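Local structure of acetyl-CoA hydrolase/transferase family protein (Porphyromonas gingivalis, 2NVV) at residues S24-A29 and Y282-Q287; L103-L108 and R331-S336; L137-V142 and D161-E166. The protein probably hydrolyses acetyl-CoA or transfers its coenzyme A to another carboxylate, and binds zinc. All coordinates share one frame; numbering follows the deposited sequence.

Contact 1 of 3, residues S24-A29 and Y282-Q287; sequences SGFTPA and YTEVIQ
With chi1 near -166°, Phe-26 swings its ring away from its own backbone N and toward Glu-284 and Val-285. Glu-284 sets CG opposite its carbonyl carbon (chi1 -85°) and stays extended beyond it, which brings its carboxylate to the rim of that ring. Phe-26 CZ lies 3.9 Å from Glu-284 OE2, which sits in the ring plane; the carboxylate itself is tilted 55° against the ring. The neighbouring ring atom, Phe-26 CE2, meets Glu-284 CB at 4.0 Å and Val-285 CG1 at 3.9 Å, so the edge of the aromatic carries the contact. Val-285 crosses Phe-26 at roughly a right angle, and the same CG1 reaches Thr-27 CG2 at 4.2 Å. No hydrogen bond joins the two segments.

Glu-284 OE2 is hydrogen-bonded to Asn-337, a bond that would fix the carboxylate where the phenyl edge meets it. Thr-27 OG1 accepts from Ala-29 N at 3.2 Å, an ST turn, and pairs with the hydroxyl of Ser-308. Ser-306, on strand 306-307, touches Phe-26, Thr-27 and Val-285, and that strand pairs in parallel with 285-286.

Glu-284 is the predicted nucleophile that forms the glutamyl-CoA thioester, and its neighbour Val-285 packs on Val-259 of the predicted CoA site. The loop after central strand 20-23 of the seven-stranded parallel sheet thus probably lines one side of the active site, as expected for this acetyl-CoA hydrolase/transferase family.

Contact 2 of 3, residues L103-L108 and R331-S336; sequences LHLSTL and RPQEYS
Gln-333 reaches across to Leu-105 from the first residue of the one-turn helix 333-336. Its CB points at the 103-108 loop, and chi1 of 63° places CG between the backbone N and the carbonyl carbon. From there the chain runs on extended: CG passes 3.5 Å from Leu-105 O, CD lies 3.7 Å from the same oxygen, and NE2 closes on it at 2.9 Å. The bond is nearly straight at hydrogen (N-H...O 170°), and Leu-105 O lies close to the plane of the amide. Seen from the acceptor, however, NE2 stands above the carbonyl plane, 37° out of it. The same nitrogen rests against Leu-105 CB at 3.6 Å and also donates to Gly-60 O, so two backbone carbonyls hold the buried amide and fix its rotation. Beside it the backbones come close, with Ser-106 CA 3.6 Å from Gln-333 O in a CH...O contact.

Ser-106 OG bonds to Asp-381 and Glu-334 forms a salt bridge with Arg-113, while Ser-106 O accepts from Arg-343 of the second subunit. Leu-105 also packs on Glu-284, the predicted nucleophile; this loop-to-helix junction therefore borders the probable active site, close to the dimer interface.

Contact 3 of 3, residues L137-V142 and D161-E166; sequences LPTTGV and DKHPKE
The backbones of 137-142 and 161-166 pass in opposite directions, Thr-139 facing His-163 with CA atoms 6.4 Å apart and Leu-137 facing Lys-165 at 7.5 Å. No hydrogen bond links them, and the gap is bridged by side chains. Segment 137-142 leaves strand 135-137 as a loop, whereas 161-166 follows strand 154-160 and tightens into a 3-10 turn at Lys-165 and Glu-166.

Thr-139 and His-163 form the centre. With chi1 near 50°, Thr-139 keeps OG1 between its backbone N and carbonyl carbon and carries CG2 over one face of the imidazole. This methyl lies 3.7 Å from His-163 CG and 4.0 Å from the ring centroid, 28° off the ring normal, a CH-pi contact. Thr-139 CB stands over the same ring, and the methyl of Thr-140 meets the imidazole obliquely. Two residues before Thr-139, Leu-137 applies CD2 to the backbone of Lys-165, 3.7 Å from Lys-165 O, and touches Lys-165 CB at 4.2 Å.

The lysine's amino end leads outward, where NZ pairs with Glu-166 OE1 in a salt bridge whose hydrogen bond is weak (3.4 Å). Thr-140 and Pro-164 both pack on Tyr-318 of helix 311-318.

Each threonine therefore presents a methyl to the histidine, while OG1 and O of Thr-139 bond to Glu-126 and His-171. The two loops cohere through van der Waals and CH-pi contacts, with the Lys-165 to Glu-166 ion pair on the exposed side, far from the predicted CoA site.

How the contacts relate
Contacts 1 and 2 lie about 11 Å apart, centre to centre, and meet directly: Tyr-282 OH probably bonds to Tyr-335 O, and Phe-26 packs on Gln-333. Contact 3 stands about 13 Å from contact 1 and 20 Å from contact 2, yet reaches both, through Thr-140 on Ala-29 and Val-142 on Pro-332. Along the chain the segments of contacts 1 and 2 alternate, and contact 3 falls within the span of each. Segments 24-29, 103-108 and 161-166 follow strands 20-23, 99-100 and 154-160 of one seven-stranded parallel sheet; contacts 1 and 2 join it to the later half around the predicted nucleophile, whereas contact 3 ties neighbouring loops nearer the periphery.

Contact 1 of 3, residues S24-A29 and Y282-Q287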
# COMPACT_ATOMS: atom_id res chain seq x y z
N SER A 24 -22.39 -14.00 -2.59
CA SER A 24 -22.70 -12.76 -1.88
C SER A 24 -22.20 -12.82 -0.44
O SER A 24 -21.69 -13.84 0.02
CB SER A 24 -24.21 -12.53 -1.86
OG SER A 24 -24.87 -13.52 -1.08
N GLY A 25 -22.34 -11.70 0.27
CA GLY A 25 -21.92 -11.66 1.66
C GLY A 25 -20.48 -11.29 1.95
O GLY A 25 -19.66 -11.15 1.05
N PHE A 26 -20.19 -11.10 3.23
CA PHE A 26 -18.85 -10.77 3.70
C PHE A 26 -18.78 -11.46 5.05
O PHE A 26 -19.47 -11.07 5.98
CB PHE A 26 -18.71 -9.26 3.87
CG PHE A 26 -17.29 -8.80 4.02
CD1 PHE A 26 -16.43 -8.80 2.94
CD2 PHE A 26 -16.84 -8.35 5.25
CE1 PHE A 26 -15.12 -8.35 3.08
CE2 PHE A 26 -15.54 -7.90 5.42
CZ PHE A 26 -14.67 -7.90 4.33
N THR A 27 -17.93 -12.48 5.14
CA THR A 27 -17.80 -13.33 6.32
C THR A 27 -19.07 -14.16 6.17
O THR A 27 -19.90 -13.84 5.33
CB THR A 27 -17.86 -12.58 7.68
OG1 THR A 27 -19.22 -12.31 8.04
CG2 THR A 27 -17.08 -11.28 7.62
N PRO A 28 -19.24 -15.23 6.96
CA PRO A 28 -20.46 -16.03 6.82
C PRO A 28 -21.71 -15.17 6.58
O PRO A 28 -22.58 -15.54 5.79
CB PRO A 28 -20.53 -16.78 8.14
CG PRO A 28 -19.11 -17.05 8.41
CD PRO A 28 -18.43 -15.72 8.09
N ALA A 29 -21.77 -14.03 7.25
CA ALA A 29 -22.91 -13.11 7.11
C ALA A 29 -23.18 -12.70 5.65
O ALA A 29 -22.28 -12.24 4.95
CB ALA A 29 -22.67 -11.86 7.97
N TYR A 282 -15.69 2.97 10.80
CA TYR A 282 -15.65 2.90 9.36
C TYR A 282 -14.78 1.67 9.18
O TYR A 282 -13.64 1.75 8.73
CB TYR A 282 -14.99 4.13 8.72
CG TYR A 282 -15.31 4.21 7.24
CD1 TYR A 282 -16.55 4.65 6.80
CD2 TYR A 282 -14.41 3.73 6.28
CE1 TYR A 282 -16.90 4.62 5.46
CE2 TYR A 282 -14.75 3.69 4.94
CZ TYR A 282 -16.00 4.13 4.53
OH TYR A 282 -16.35 4.07 3.20
N THR A 283 -15.33 0.52 9.61
CA THR A 283 -14.63 -0.77 9.56
C THR A 283 -15.04 -1.68 8.40
O THR A 283 -15.69 -1.27 7.44
CB THR A 283 -14.87 -1.61 10.84
OG1 THR A 283 -16.22 -1.44 11.27
CG2 THR A 283 -13.93 -1.21 11.93
N GLU A 284 -14.62 -2.93 8.53
CA GLU A 284 -14.93 -3.97 7.57
C GLU A 284 -16.13 -4.70 8.13
O GLU A 284 -17.19 -4.72 7.50
CB GLU A 284 -13.78 -4.95 7.44
CG GLU A 284 -12.71 -4.54 6.46
CD GLU A 284 -11.53 -5.47 6.51
OE1 GLU A 284 -10.76 -5.42 7.49
OE2 GLU A 284 -11.36 -6.26 5.57
N VAL A 285 -15.96 -5.31 9.30
CA VAL A 285 -17.05 -6.05 9.92
C VAL A 285 -17.46 -5.51 11.30
O VAL A 285 -16.63 -5.27 12.18
CB VAL A 285 -16.73 -7.60 9.99
CG1 VAL A 285 -15.39 -7.89 9.33
CG2 VAL A 285 -16.73 -8.09 11.42
N ILE A 286 -18.76 -5.31 11.46
CA ILE A 286 -19.32 -4.80 12.70
C ILE A 286 -19.64 -6.01 13.57
O ILE A 286 -20.42 -6.87 13.17
CB ILE A 286 -20.59 -3.99 12.39
CG1 ILE A 286 -20.24 -2.88 11.39
CG2 ILE A 286 -21.15 -3.39 13.66
CD1 ILE A 286 -21.44 -2.21 10.76
N GLN A 287 -19.01 -6.08 14.74
CA GLN A 287 -19.22 -7.20 15.65
C GLN A 287 -20.08 -6.83 16.85
O GLN A 287 -20.51 -5.69 17.01
CB GLN A 287 -17.88 -7.75 16.12
CG GLN A 287 -17.07 -6.77 16.96
CD GLN A 287 -16.08 -5.95 16.15
OE1 GLN A 287 -14.90 -6.30 16.06
NE2 GLN A 287 -16.55 -4.87 15.55

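Contact 2 of 3, residues L103-L108 and R331-S336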
# COMPACT_ATOMS: atom_id res chain seq x y z
N LEU A 103 -6.12 -11.25 -1.92
CA LEU A 103 -5.97 -9.90 -2.47
C LEU A 103 -6.41 -8.85 -1.49
O LEU A 103 -7.02 -9.15 -0.48
CB LEU A 103 -6.83 -9.78 -3.73
CG LEU A 103 -6.70 -10.85 -4.81
CD1 LEU A 103 -7.88 -10.75 -5.75
CD2 LEU A 103 -5.38 -10.69 -5.54
N HIS A 104 -6.06 -7.60 -1.78
CA HIS A 104 -6.50 -6.48 -0.95
C HIS A 104 -7.99 -6.48 -1.27
O HIS A 104 -8.38 -6.37 -2.44
CB HIS A 104 -5.84 -5.17 -1.41
CG HIS A 104 -4.37 -5.11 -1.16
ND1 HIS A 104 -3.82 -5.27 0.10
CD2 HIS A 104 -3.33 -4.90 -2.00
CE1 HIS A 104 -2.50 -5.15 0.01
NE2 HIS A 104 -2.18 -4.93 -1.25
N LEU A 105 -8.82 -6.61 -0.25
CA LEU A 105 -10.26 -6.68 -0.45
C LEU A 105 -10.90 -5.57 -1.28
O LEU A 105 -11.77 -5.84 -2.11
CB LEU A 105 -10.97 -6.80 0.91
CG LEU A 105 -10.56 -8.03 1.72
CD1 LEU A 105 -11.48 -8.17 2.92
CD2 LEU A 105 -10.62 -9.29 0.84
N SER A 106 -10.48 -4.34 -1.09
CA SER A 106 -11.07 -3.23 -1.84
C SER A 106 -10.86 -3.28 -3.35
O SER A 106 -11.53 -2.56 -4.09
CB SER A 106 -10.53 -1.89 -1.33
OG SER A 106 -9.21 -1.68 -1.79
N THR A 107 -9.95 -4.13 -3.82
CA THR A 107 -9.65 -4.18 -5.25
C THR A 107 -10.32 -5.24 -6.12
O THR A 107 -10.31 -5.10 -7.34
CB THR A 107 -8.13 -4.32 -5.48
OG1 THR A 107 -7.69 -5.61 -5.05
CG2 THR A 107 -7.38 -3.27 -4.69
N LEU A 108 -10.90 -6.28 -5.52
CA LEU A 108 -11.53 -7.36 -6.29
C LEU A 108 -12.68 -6.96 -7.22
O LEU A 108 -12.76 -7.43 -8.35
CB LEU A 108 -12.01 -8.48 -5.35
CG LEU A 108 -12.66 -9.69 -6.03
CD1 LEU A 108 -11.70 -10.33 -7.01
CD2 LEU A 108 -13.09 -10.69 -4.99
N ARG A 331 -21.80 -1.44 3.33
CA ARG A 331 -21.35 -1.11 1.99
C ARG A 331 -20.55 -2.25 1.34
O ARG A 331 -20.12 -3.19 2.02
CB ARG A 331 -20.44 0.13 2.04
CG ARG A 331 -20.94 1.30 2.87
CD ARG A 331 -19.79 2.27 3.10
NE ARG A 331 -20.13 3.41 3.96
CZ ARG A 331 -20.77 4.49 3.54
NH1 ARG A 331 -21.04 5.48 4.38
NH2 ARG A 331 -21.15 4.59 2.27
N PRO A 332 -20.37 -2.18 0.01
CA PRO A 332 -19.60 -3.23 -0.67
C PRO A 332 -18.18 -2.98 -0.21
O PRO A 332 -17.84 -1.85 0.10
CB PRO A 332 -19.80 -2.90 -2.14
CG PRO A 332 -21.11 -2.16 -2.17
CD PRO A 332 -20.98 -1.27 -0.97
N GLN A 333 -17.34 -4.01 -0.16
CA GLN A 333 -15.96 -3.84 0.29
C GLN A 333 -15.19 -2.87 -0.60
O GLN A 333 -14.14 -2.34 -0.23
CB GLN A 333 -15.26 -5.20 0.36
CG GLN A 333 -15.11 -5.91 -0.98
CD GLN A 333 -14.85 -7.40 -0.80
OE1 GLN A 333 -15.71 -8.13 -0.30
NE2 GLN A 333 -13.67 -7.86 -1.20
N GLU A 334 -15.71 -2.62 -1.79
CA GLU A 334 -15.07 -1.69 -2.70
C GLU A 334 -15.11 -0.31 -2.07
O GLU A 334 -14.25 0.52 -2.32
CB GLU A 334 -15.79 -1.67 -4.05
CG GLU A 334 -15.45 -0.48 -4.92
CD GLU A 334 -15.71 -0.72 -6.39
OE1 GLU A 334 -16.72 -1.36 -6.74
OE2 GLU A 334 -14.89 -0.25 -7.21
N TYR A 335 -16.13 -0.08 -1.25
CA TYR A 335 -16.28 1.21 -0.57
C TYR A 335 -15.87 1.17 0.90
O TYR A 335 -15.20 2.08 1.37
CB TYR A 335 -17.71 1.70 -0.68
CG TYR A 335 -18.07 2.13 -2.08
CD1 TYR A 335 -18.49 1.21 -3.04
CD2 TYR A 335 -17.97 3.47 -2.45
CE1 TYR A 335 -18.80 1.61 -4.33
CE2 TYR A 335 -18.27 3.89 -3.74
CZ TYR A 335 -18.69 2.96 -4.67
OH TYR A 335 -18.99 3.40 -5.94
N SER A 336 -16.27 0.14 1.62
CA SER A 336 -15.92 0.03 3.03
C SER A 336 -14.40 0.01 3.26
O SER A 336 -13.91 0.45 4.31
CB SER A 336 -16.56 -1.23 3.65
OG SER A 336 -15.97 -2.42 3.16

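Contact 3 of 3, residues L137-V142 and D161-E166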
# COMPACT_ATOMS: atom_id res chain seq x y z
N LEU A 137 -32.40 -7.29 -2.16
CA LEU A 137 -32.12 -6.70 -0.86
C LEU A 137 -31.24 -7.72 -0.13
O LEU A 137 -31.71 -8.80 0.25
CB LEU A 137 -33.42 -6.45 -0.07
CG LEU A 137 -33.28 -5.83 1.34
CD1 LEU A 137 -32.59 -4.48 1.27
CD2 LEU A 137 -34.65 -5.67 1.96
N PRO A 138 -29.96 -7.39 0.07
CA PRO A 138 -28.97 -8.25 0.74
C PRO A 138 -29.35 -8.46 2.20
O PRO A 138 -30.29 -7.84 2.70
CB PRO A 138 -27.67 -7.44 0.64
CG PRO A 138 -27.93 -6.42 -0.41
CD PRO A 138 -29.37 -6.08 -0.22
N THR A 139 -28.62 -9.33 2.89
CA THR A 139 -28.90 -9.57 4.28
C THR A 139 -27.89 -8.85 5.15
O THR A 139 -27.87 -7.62 5.19
CB THR A 139 -28.92 -11.07 4.63
OG1 THR A 139 -27.74 -11.70 4.14
CG2 THR A 139 -30.14 -11.74 4.03
N THR A 140 -27.03 -9.60 5.83
CA THR A 140 -26.07 -8.99 6.74
C THR A 140 -24.64 -8.76 6.25
O THR A 140 -23.80 -8.29 7.01
CB THR A 140 -26.03 -9.80 8.05
OG1 THR A 140 -25.83 -11.19 7.75
CG2 THR A 140 -27.34 -9.64 8.81
N GLY A 141 -24.36 -9.08 4.98
CA GLY A 141 -23.02 -8.88 4.45
C GLY A 141 -23.11 -8.47 3.00
O GLY A 141 -23.91 -9.03 2.27
N VAL A 142 -22.30 -7.50 2.56
CA VAL A 142 -22.36 -7.06 1.16
C VAL A 142 -21.25 -7.62 0.27
O VAL A 142 -21.54 -8.20 -0.77
CB VAL A 142 -22.33 -5.51 1.06
CG1 VAL A 142 -22.54 -5.09 -0.40
CG2 VAL A 142 -23.44 -4.92 1.95
N ASP A 161 -35.71 -16.67 5.50
CA ASP A 161 -36.82 -16.35 6.39
C ASP A 161 -36.44 -15.41 7.53
O ASP A 161 -37.18 -14.49 7.87
CB ASP A 161 -37.33 -17.65 7.03
CG ASP A 161 -38.65 -18.09 6.48
OD1 ASP A 161 -39.61 -17.31 6.59
OD2 ASP A 161 -38.72 -19.21 5.93
N LYS A 162 -35.29 -15.67 8.13
CA LYS A 162 -34.79 -14.93 9.27
C LYS A 162 -34.41 -13.46 9.11
O LYS A 162 -34.21 -12.76 10.10
CB LYS A 162 -33.61 -15.70 9.86
CG LYS A 162 -33.97 -17.11 10.33
CD LYS A 162 -35.27 -17.10 11.13
CE LYS A 162 -35.35 -18.27 12.10
NZ LYS A 162 -35.16 -19.57 11.40
N HIS A 163 -34.31 -12.99 7.87
CA HIS A 163 -33.95 -11.59 7.67
C HIS A 163 -35.11 -10.83 7.03
O HIS A 163 -35.46 -11.07 5.88
CB HIS A 163 -32.69 -11.48 6.81
CG HIS A 163 -31.49 -12.13 7.44
ND1 HIS A 163 -31.17 -13.46 7.25
CD2 HIS A 163 -30.56 -11.63 8.28
CE1 HIS A 163 -30.08 -13.75 7.94
NE2 HIS A 163 -29.69 -12.65 8.58
N PRO A 164 -35.72 -9.91 7.80
CA PRO A 164 -36.86 -9.08 7.39
C PRO A 164 -36.56 -8.00 6.36
O PRO A 164 -35.49 -7.41 6.36
CB PRO A 164 -37.33 -8.50 8.72
CG PRO A 164 -36.05 -8.32 9.47
CD PRO A 164 -35.34 -9.62 9.20
N LYS A 165 -37.52 -7.75 5.49
CA LYS A 165 -37.36 -6.73 4.45
C LYS A 165 -37.38 -5.33 5.04
O LYS A 165 -37.17 -4.35 4.32
CB LYS A 165 -38.46 -6.88 3.40
CG LYS A 165 -39.84 -7.06 4.01
CD LYS A 165 -40.89 -7.31 2.94
CE LYS A 165 -42.16 -7.90 3.57
NZ LYS A 165 -42.67 -7.10 4.72
N GLU A 166 -37.64 -5.24 6.34
CA GLU A 166 -37.67 -3.94 7.03
C GLU A 166 -36.24 -3.40 7.13
O GLU A 166 -36.03 -2.24 7.49
CB GLU A 166 -38.28 -4.08 8.41
CG GLU A 166 -39.80 -4.13 8.41
CD GLU A 166 -40.35 -5.45 7.89
OE1 GLU A 166 -41.54 -5.47 7.50
OE2 GLU A 166 -39.61 -6.46 7.90